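Local structure of terminal oxygenase component of carbazole 1,9a-dioxygenase (Nocardioides aromaticivorans, 3GCF) at residues F191-S196 against D335-A340. The protein probably catalyses dioxygenation of carbazole, as the Rieske-type terminal oxygenase that passes electrons from a [2Fe-2S] cluster to a mononuclear iron. Sequence-based numbering, arbitrary orientation.
Sequences FMHRNS and DDDVWA. With FE2 (Fe (II) ion), chain P.
His193 and Asp337 meet through an iron(II) ion: His193 NE2 lies 2.1 Å from the metal, and Asp337 chelates it with OD1 at 2.1 Å and OD2 at 2.3 Å. The carboxylate stands 84° from the imidazole plane, with its CG at the ring's edge. His189 and two waters complete the coordination, giving the two-histidine, one-carboxylate site of Rieske oxygenases. Asn183 hydrogen-bonds OD1 and Asn334 OD2. On the ring's side away from the iron, His193 ND1 donates to a water 2.8 Å away that lies 2.6 Å from Asp336 OD2 and can donate to it, so both ring nitrogens are held. Asp336 OD1 accepts from Trp339 NE1 at 2.9 Å, on its anti side and tilted out of the carboxylate plane. Over the indole's six-membered ring lies Met192 CE, a CH-pi contact 3.9 Å from the centroid; a bend at chi3 (-71°) brings this methyl there, while SD packs 3.6 Å from Ala340 CB. An alanine in place of Trp339 would probably leave the Met192 methyl without the indole face it lies over and Asp336 OD1 without its donor. Trp97 of a neighbouring subunit packs on Met192 and Trp339, where the loop between helices 177-184 and 197-201 faces helix 335-350.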
loop_
_atom_site.group_PDB
_atom_site.type_symbol
_atom_site.label_atom_id
_atom_site.label_comp_id
_atom_site.label_asym_id
_atom_site.label_seq_id
_atom_site.Cartn_x
_atom_site.Cartn_y
_atom_site.Cartn_z
ATOM N N PHE A 191 14.057 -0.784 30.463
ATOM C CA PHE A 191 14.974 0.342 30.370
ATOM C C PHE A 191 14.237 1.468 29.630
ATOM O O PHE A 191 14.263 2.624 30.052
ATOM C CB PHE A 191 16.215 -0.092 29.574
ATOM C CG PHE A 191 17.126 1.038 29.172
ATOM C CD1 PHE A 191 17.831 1.763 30.128
ATOM C CD2 PHE A 191 17.298 1.360 27.826
ATOM C CE1 PHE A 191 18.699 2.793 29.751
ATOM C CE2 PHE A 191 18.167 2.393 27.434
ATOM C CZ PHE A 191 18.867 3.108 28.400
ATOM N N MET A 192 13.555 1.107 28.543
ATOM C CA MET A 192 12.832 2.073 27.718
ATOM C C MET A 192 11.670 2.775 28.417
ATOM O O MET A 192 11.167 3.782 27.918
ATOM C CB MET A 192 12.306 1.398 26.445
ATOM C CG MET A 192 10.973 0.676 26.624
ATOM S SD MET A 192 10.289 0.005 25.088
ATOM C CE MET A 192 9.809 1.506 24.258
ATOM N N HIS A 193 11.241 2.255 29.566
ATOM C CA HIS A 193 10.126 2.860 30.302
ATOM C C HIS A 193 10.567 3.834 31.394
ATOM O O HIS A 193 9.728 4.473 32.032
ATOM C CB HIS A 193 9.272 1.779 30.977
ATOM C CG HIS A 193 8.576 0.858 30.025
ATOM N ND1 HIS A 193 7.732 1.311 29.035
ATOM C CD2 HIS A 193 8.562 -0.495 29.943
ATOM C CE1 HIS A 193 7.226 0.277 28.385
ATOM N NE2 HIS A 193 7.712 -0.831 28.917
ATOM N N ARG A 194 11.876 3.935 31.611
ATOM C CA ARG A 194 12.433 4.780 32.671
ATOM C C ARG A 194 11.894 6.204 32.765
ATOM O O ARG A 194 11.840 6.778 33.858
ATOM C CB ARG A 194 13.967 4.824 32.553
ATOM C CG ARG A 194 14.479 5.577 31.333
ATOM C CD ARG A 194 15.985 5.423 31.156
ATOM N NE ARG A 194 16.472 6.210 30.028
ATOM C CZ ARG A 194 16.247 5.921 28.752
ATOM N NH1 ARG A 194 15.545 4.844 28.422
ATOM N NH2 ARG A 194 16.702 6.727 27.804
ATOM N N ASN A 195 11.498 6.782 31.636
ATOM C CA ASN A 195 10.992 8.154 31.639
ATOM C C ASN A 195 9.472 8.285 31.579
ATOM O O ASN A 195 8.950 9.384 31.413
ATOM C CB ASN A 195 11.628 8.947 30.490
ATOM C CG ASN A 195 13.115 9.195 30.707
ATOM O OD1 ASN A 195 13.913 9.128 29.769
ATOM N ND2 ASN A 195 13.491 9.489 31.947
ATOM N N SER A 196 8.760 7.174 31.706
ATOM C CA SER A 196 7.303 7.223 31.694
ATOM C C SER A 196 6.845 8.029 32.902
ATOM O O SER A 196 7.374 7.853 34.004
ATOM C CB SER A 196 6.710 5.816 31.790
ATOM O OG SER A 196 5.326 5.867 32.112
ATOM N N ASP A 335 2.056 2.578 26.499
ATOM C CA ASP A 335 2.000 3.038 25.113
ATOM C C ASP A 335 3.310 2.818 24.358
ATOM O O ASP A 335 3.290 2.422 23.190
ATOM C CB ASP A 335 1.601 4.517 25.034
ATOM C CG ASP A 335 0.106 4.724 25.200
ATOM O OD1 ASP A 335 -0.656 3.735 25.105
ATOM O OD2 ASP A 335 -0.309 5.880 25.414
ATOM N N ASP A 336 4.442 3.056 25.014
ATOM C CA ASP A 336 5.738 2.863 24.362
ATOM C C ASP A 336 5.970 1.432 23.906
ATOM O O ASP A 336 6.720 1.199 22.962
ATOM C CB ASP A 336 6.887 3.280 25.282
ATOM C CG ASP A 336 6.990 4.783 25.439
ATOM O OD1 ASP A 336 6.724 5.499 24.451
ATOM O OD2 ASP A 336 7.349 5.250 26.541
ATOM N N ASP A 337 5.342 0.469 24.576
ATOM C CA ASP A 337 5.510 -0.928 24.194
ATOM C C ASP A 337 4.969 -1.176 22.791
ATOM O O ASP A 337 5.417 -2.092 22.104
ATOM C CB ASP A 337 4.799 -1.860 25.185
ATOM C CG ASP A 337 5.576 -2.047 26.479
ATOM O OD1 ASP A 337 6.808 -2.234 26.410
ATOM O OD2 ASP A 337 4.955 -2.027 27.563
ATOM N N VAL A 338 4.012 -0.355 22.366
ATOM C CA VAL A 338 3.419 -0.510 21.043
ATOM C C VAL A 338 4.431 -0.260 19.920
ATOM O O VAL A 338 4.659 -1.138 19.089
ATOM C CB VAL A 338 2.193 0.425 20.864
ATOM C CG1 VAL A 338 1.637 0.303 19.442
ATOM C CG2 VAL A 338 1.111 0.055 21.876
ATOM N N TRP A 339 5.059 0.913 19.887
ATOM C CA TRP A 339 6.025 1.148 18.816
ATOM C C TRP A 339 7.278 0.295 18.992
ATOM O O TRP A 339 7.983 0.015 18.025
ATOM C CB TRP A 339 6.400 2.637 18.685
ATOM C CG TRP A 339 6.995 3.311 19.899
ATOM C CD1 TRP A 339 6.330 4.069 20.822
ATOM C CD2 TRP A 339 8.380 3.342 20.279
ATOM N NE1 TRP A 339 7.213 4.572 21.748
ATOM C CE2 TRP A 339 8.477 4.143 21.441
ATOM C CE3 TRP A 339 9.548 2.775 19.749
ATOM C CZ2 TRP A 339 9.698 4.391 22.087
ATOM C CZ3 TRP A 339 10.768 3.022 20.394
ATOM C CH2 TRP A 339 10.828 3.824 21.551
ATOM N N ALA A 340 7.550 -0.132 20.222
ATOM C CA ALA A 340 8.712 -0.975 20.467
ATOM C C ALA A 340 8.513 -2.292 19.726
ATOM O O ALA A 340 9.436 -2.815 19.106
ATOM C CB ALA A 340 8.881 -1.234 21.963
HETATM FE FE FE2 P . 6.978 -2.761 28.403
HETATM O O HOH W 1 7.075 4.058 28.849
HETATM O O HOH W 2 6.206 -3.294 30.256
HETATM O O HOH W 3 6.291 -4.590 27.892
#